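Local coordinates for CheC-like superfamily protein (Shewanella oneidensis, PDB 3H2D) that belongs to the CheX family of chemotaxis phosphatases and probably dephosphorylates the phosphorylated response regulator CheY in chemotactic signalling, at the interface of chains A and B. Coordinates in Å, arbitrary orientation; residue numbers count along the deposited sequence, not the author numbering. Chains: chain A/B, CheC-like superfamily protein.

Contact 1: the interface of chains A and B. Residues chain A 46, 118-120, 127; chain B 46, 120, 125-127.
A:Val120 and B:Val120 meet with the same torsion, CG1 anti to the backbone N (chi1 178° and 176°), which turns CG2 of each valine to the other across the junction of two CheX-family subunits. The two valines run alongside one another with their tips pointing opposite ways, A:Val120 CG2 3.6 Å from B:Val120 CG2 and the two CG1 methyls also touching. No nitrogen or oxygen of one chain comes within bonding reach of the other in this patch. The motif is an intermolecular antiparallel sheet: strand 118-122 of each chain pairs with strand 125-129 of the other, A:Val120 opposite B:Ile127 and A:Ile127 opposite B:Val120. Within each such pair the side chains flank each other with their tips on the same side, and the isoleucine reaches the valine with its tip, B:Ile127 CD1 lying 3.7 Å from A:Val120 CG2. One CG2 methyl is thereby touched both by its twin and by a delta-methyl.

Next to the valines the two leucines meet crosswise and touch branch to branch, A:Leu46 CD2 to B:Leu46 CD2 at 3.8 Å. The side chains of selenomethionine A:Met118 and B:Leu46 pass alongside with opposed tips; bent at chi3 (-81°), the former lays its selenium 3.7 Å from B:Leu46 CG and turns its CE methyl towards B:Leu46 CB. Within chain B, B:Val120 CG1 sits over the centre of the B:His125 ring, 3.6 Å above its plane, while across the contact A:Val120 CG1 comes within 4.1 Å of B:His125 CB.

Contact 2: the interface of chains A and B. Residues chain A 84, 87-88, 117-119; chain B 128-131.
B:Lys130 reaches across to A:Thr87 and A:Asp88 and carries the polar side-chain part of this CheX subunit interface, a strand pairing flanked by a helix. Its side-chain amine NZ gives one hydrogen bond to the hydroxyl A:Thr87 OG1 and another, also a salt bridge, to the carboxylate oxygen A:Asp88 OD1, each 2.8 Å long. The lysine crosses both side chains nearly perpendicularly and meets the carboxylate from above its plane, 37° out of it. A:Thr87 OG1, placed between the backbone N and the carbonyl carbon (chi1 64°), also donates to A:Glu84 O at 3.1 Å, a second-shell bond that probably helps to fix the hydroxyl as an acceptor. An alanine in place of B:Lys130 would probably leave A:Asp88 without its opposite charge and open a gap beside A:Thr87.

Backbone bonds join the strands. A:Val119 N binds B:Ser128 O at 2.7 Å, B:Ser128 N returns a bond to A:Val119 O, and B:Lys130 N binds A:Pro117 O at 3.0 Å. Water 1 bridges that same proline carbonyl to B:Ala131 N.

Apolar contact completes the site. A:Met118 CG lies over the face of the B:His129 imidazole, 3.9 Å from its centroid, with the selenium 3.5 Å from B:His129 CE1. A:Val119 CG2 packs against the lysine chain, 4.0 Å from B:Lys130 CG, crossing it at a slant.

In the fold, strand 125-129 of chain B lies antiparallel to strand 118-122 of chain A, and B:Lys130, just past its strand, reaches the first turns of helix 84-107.

Contact 1: the interface of chains A and B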
loop_
_atom_site.group_PDB
_atom_site.type_symbol
_atom_site.label_atom_id
_atom_site.label_comp_id
_atom_site.label_asym_id
_atom_site.label_seq_id
_atom_site.Cartn_x
_atom_site.Cartn_y
_atom_site.Cartn_z
ATOM N N LEU A 46 -1.419 3.837 -2.835
ATOM C CA LEU A 46 -0.143 3.181 -2.685
ATOM C C LEU A 46 0.049 2.229 -3.885
ATOM O O LEU A 46 -0.913 1.569 -4.322
ATOM C CB LEU A 46 -0.112 2.376 -1.372
ATOM C CG LEU A 46 -0.096 3.112 -0.020
ATOM C CD1 LEU A 46 -1.510 3.545 0.319
ATOM C CD2 LEU A 46 0.407 2.228 1.104
HETATM N N MSE A 118 -3.596 0.348 -4.356
HETATM C CA MSE A 118 -4.415 0.064 -3.200
HETATM C C MSE A 118 -4.670 1.407 -2.548
HETATM O O MSE A 118 -3.821 2.278 -2.589
HETATM C CB MSE A 118 -3.670 -0.833 -2.216
HETATM C CG MSE A 118 -3.555 -2.222 -2.709
HETATM SE SE MSE A 118 -2.455 -3.435 -1.630
HETATM C CE MSE A 118 -0.864 -2.766 -2.424
ATOM N N VAL A 119 -5.833 1.559 -1.933
ATOM C CA VAL A 119 -6.179 2.792 -1.289
ATOM C C VAL A 119 -6.551 2.481 0.153
ATOM O O VAL A 119 -7.408 1.598 0.421
ATOM C CB VAL A 119 -7.321 3.523 -2.037
ATOM C CG1 VAL A 119 -7.701 4.836 -1.305
ATOM C CG2 VAL A 119 -6.898 3.812 -3.489
ATOM N N VAL A 120 -5.909 3.210 1.046
ATOM C CA VAL A 120 -6.142 3.174 2.510
ATOM C C VAL A 120 -7.122 4.287 2.881
ATOM O O VAL A 120 -6.922 5.411 2.477
ATOM C CB VAL A 120 -4.868 3.449 3.280
ATOM C CG1 VAL A 120 -5.116 3.451 4.826
ATOM C CG2 VAL A 120 -3.809 2.449 2.882
ATOM N N ILE A 127 2.079 6.088 6.532
ATOM C CA ILE A 127 2.672 5.083 5.675
ATOM C C ILE A 127 4.175 5.048 5.900
ATOM O O ILE A 127 4.868 6.089 5.904
ATOM C CB ILE A 127 2.370 5.341 4.145
ATOM C CG1 ILE A 127 0.870 5.721 3.829
ATOM C CG2 ILE A 127 2.903 4.172 3.278
ATOM C CD1 ILE A 127 -0.170 4.732 4.170
ATOM N N LEU B 46 1.409 -3.902 2.858
ATOM C CA LEU B 46 0.945 -3.825 1.480
ATOM C C LEU B 46 2.135 -3.961 0.524
ATOM O O LEU B 46 3.208 -3.408 0.784
ATOM C CB LEU B 46 0.269 -2.484 1.199
ATOM C CG LEU B 46 -1.168 -2.283 1.684
ATOM C CD1 LEU B 46 -1.221 -2.340 3.169
ATOM C CD2 LEU B 46 -1.666 -0.901 1.154
ATOM N N VAL B 120 1.075 0.466 6.684
ATOM C CA VAL B 120 0.094 1.437 7.074
ATOM C C VAL B 120 -0.123 1.282 8.560
ATOM O O VAL B 120 -0.275 0.164 9.042
ATOM C CB VAL B 120 -1.230 1.144 6.370
ATOM C CG1 VAL B 120 -2.335 2.118 6.852
ATOM C CG2 VAL B 120 -1.026 1.149 4.813
ATOM N N HIS B 125 -8.300 1.413 10.100
ATOM C CA HIS B 125 -8.244 1.685 8.673
ATOM C C HIS B 125 -8.691 0.492 7.843
ATOM O O HIS B 125 -8.752 -0.637 8.331
ATOM C CB HIS B 125 -6.836 2.132 8.256
ATOM C CG HIS B 125 -5.817 1.033 8.275
ATOM N ND1 HIS B 125 -4.979 0.808 9.341
ATOM C CD2 HIS B 125 -5.494 0.096 7.337
ATOM C CE1 HIS B 125 -4.160 -0.199 9.053
ATOM N NE2 HIS B 125 -4.483 -0.683 7.867
ATOM N N THR B 126 -9.039 0.759 6.581
ATOM C CA THR B 126 -9.422 -0.294 5.648
ATOM C C THR B 126 -8.604 -0.116 4.370
ATOM O O THR B 126 -8.065 0.961 4.109
ATOM C CB THR B 126 -10.920 -0.245 5.310
ATOM O OG1 THR B 126 -11.229 1.013 4.711
ATOM C CG2 THR B 126 -11.794 -0.419 6.542
ATOM N N ILE B 127 -8.481 -1.186 3.604
ATOM C CA ILE B 127 -7.733 -1.191 2.347
ATOM C C ILE B 127 -8.690 -1.581 1.219
ATOM O O ILE B 127 -9.476 -2.531 1.352
ATOM C CB ILE B 127 -6.529 -2.198 2.367
ATOM C CG1 ILE B 127 -5.705 -2.131 3.705
ATOM C CG2 ILE B 127 -5.622 -1.995 1.119
ATOM C CD1 ILE B 127 -4.928 -0.868 3.936
#

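Contact 2: the interface of chains A and B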
loop_
_atom_site.group_PDB
_atom_site.type_symbol
_atom_site.label_atom_id
_atom_site.label_comp_id
_atom_site.label_asym_id
_atom_site.label_seq_id
_atom_site.Cartn_x
_atom_site.Cartn_y
_atom_site.Cartn_z
ATOM N N GLU A 84 -16.452 5.173 -1.325
ATOM C CA GLU A 84 -15.906 4.445 -2.473
ATOM C C GLU A 84 -15.575 5.309 -3.678
ATOM O O GLU A 84 -14.586 5.060 -4.337
ATOM C CB GLU A 84 -16.832 3.309 -2.922
ATOM C CG GLU A 84 -16.213 2.362 -3.959
ATOM C CD GLU A 84 -17.241 1.406 -4.594
ATOM O OE1 GLU A 84 -18.349 1.266 -4.039
ATOM O OE2 GLU A 84 -16.942 0.825 -5.671
ATOM N N THR A 87 -12.269 6.936 -2.829
ATOM C CA THR A 87 -11.130 5.993 -2.907
ATOM C C THR A 87 -10.864 5.644 -4.385
ATOM O O THR A 87 -9.737 5.524 -4.786
ATOM C CB THR A 87 -11.272 4.744 -2.040
ATOM O OG1 THR A 87 -12.368 3.962 -2.500
ATOM C CG2 THR A 87 -11.424 5.087 -0.520
ATOM N N ASP A 88 -11.901 5.540 -5.191
ATOM C CA ASP A 88 -11.708 5.332 -6.633
ATOM C C ASP A 88 -10.886 6.464 -7.281
ATOM O O ASP A 88 -9.985 6.222 -8.069
ATOM C CB ASP A 88 -13.036 5.232 -7.355
ATOM C CG ASP A 88 -13.744 3.885 -7.165
ATOM O OD1 ASP A 88 -13.167 2.847 -6.747
ATOM O OD2 ASP A 88 -14.950 3.903 -7.448
ATOM N N PRO A 117 -2.871 -0.254 -7.850
ATOM C CA PRO A 117 -3.011 0.563 -6.660
ATOM C C PRO A 117 -3.902 -0.029 -5.585
ATOM O O PRO A 117 -4.804 -0.804 -5.876
ATOM C CB PRO A 117 -3.622 1.860 -7.166
ATOM C CG PRO A 117 -4.012 1.648 -8.518
ATOM C CD PRO A 117 -3.563 0.333 -9.015
HETATM N N MSE A 118 -3.596 0.348 -4.356
HETATM C CA MSE A 118 -4.415 0.064 -3.200
HETATM C C MSE A 118 -4.670 1.407 -2.548
HETATM O O MSE A 118 -3.821 2.278 -2.589
HETATM C CB MSE A 118 -3.670 -0.833 -2.216
HETATM C CG MSE A 118 -3.555 -2.222 -2.709
HETATM SE SE MSE A 118 -2.455 -3.435 -1.630
HETATM C CE MSE A 118 -0.864 -2.766 -2.424
ATOM N N VAL A 119 -5.833 1.559 -1.933
ATOM C CA VAL A 119 -6.179 2.792 -1.289
ATOM C C VAL A 119 -6.551 2.481 0.153
ATOM O O VAL A 119 -7.408 1.598 0.421
ATOM C CB VAL A 119 -7.321 3.523 -2.037
ATOM C CG1 VAL A 119 -7.701 4.836 -1.305
ATOM C CG2 VAL A 119 -6.898 3.812 -3.489
ATOM N N SER B 128 -8.629 -0.852 0.111
ATOM C CA SER B 128 -9.384 -1.141 -1.072
ATOM C C SER B 128 -8.393 -1.336 -2.228
ATOM O O SER B 128 -7.595 -0.427 -2.527
ATOM C CB SER B 128 -10.315 0.013 -1.361
ATOM O OG SER B 128 -10.921 -0.143 -2.631
ATOM N N HIS B 129 -8.451 -2.513 -2.849
ATOM C CA HIS B 129 -7.614 -2.861 -4.027
ATOM C C HIS B 129 -8.328 -2.433 -5.275
ATOM O O HIS B 129 -9.502 -2.793 -5.455
ATOM C CB HIS B 129 -7.389 -4.365 -4.084
ATOM C CG HIS B 129 -6.584 -4.901 -2.955
ATOM N ND1 HIS B 129 -5.389 -5.553 -3.147
ATOM C CD2 HIS B 129 -6.764 -4.814 -1.618
ATOM C CE1 HIS B 129 -4.898 -5.904 -1.972
ATOM N NE2 HIS B 129 -5.694 -5.437 -1.026
ATOM N N LYS B 130 -7.630 -1.705 -6.143
ATOM C CA LYS B 130 -8.235 -1.095 -7.307
ATOM C C LYS B 130 -7.915 -1.768 -8.629
ATOM O O LYS B 130 -8.393 -1.318 -9.647
ATOM C CB LYS B 130 -7.941 0.424 -7.347
ATOM C CG LYS B 130 -8.348 1.124 -6.065
ATOM C CD LYS B 130 -9.901 1.189 -5.933
ATOM C CE LYS B 130 -10.298 2.027 -4.722
ATOM N NZ LYS B 130 -11.762 2.097 -4.432
ATOM N N ALA B 131 -7.171 -2.866 -8.637
ATOM C CA ALA B 131 -6.983 -3.630 -9.894
ATOM C C ALA B 131 -8.317 -3.955 -10.577
ATOM O O ALA B 131 -9.347 -4.092 -9.927
ATOM C CB ALA B 131 -6.217 -4.947 -9.653
HETATM O O HOH W 1 -4.865 -3.439 -6.911
#

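About 9 Å separates the C-alpha centres of contact 1 and contact 2, and A:Met118 and A:Val119 belong to both. Together they exemplify a sheet extended across a two-fold axis: contact 1 takes in both symmetry-related pairings of strands 118-122 and 125-129, together with strand 43-51, and contact 2 extends one of those pairings towards helix 84-107. Symmetry repeats contact 2 with the chains exchanged, so an apolar middle is flanked by two charged clasps. Such a continuous sheet would suit a stable dimer, although the structure alone does not show the oligomeric state in solution.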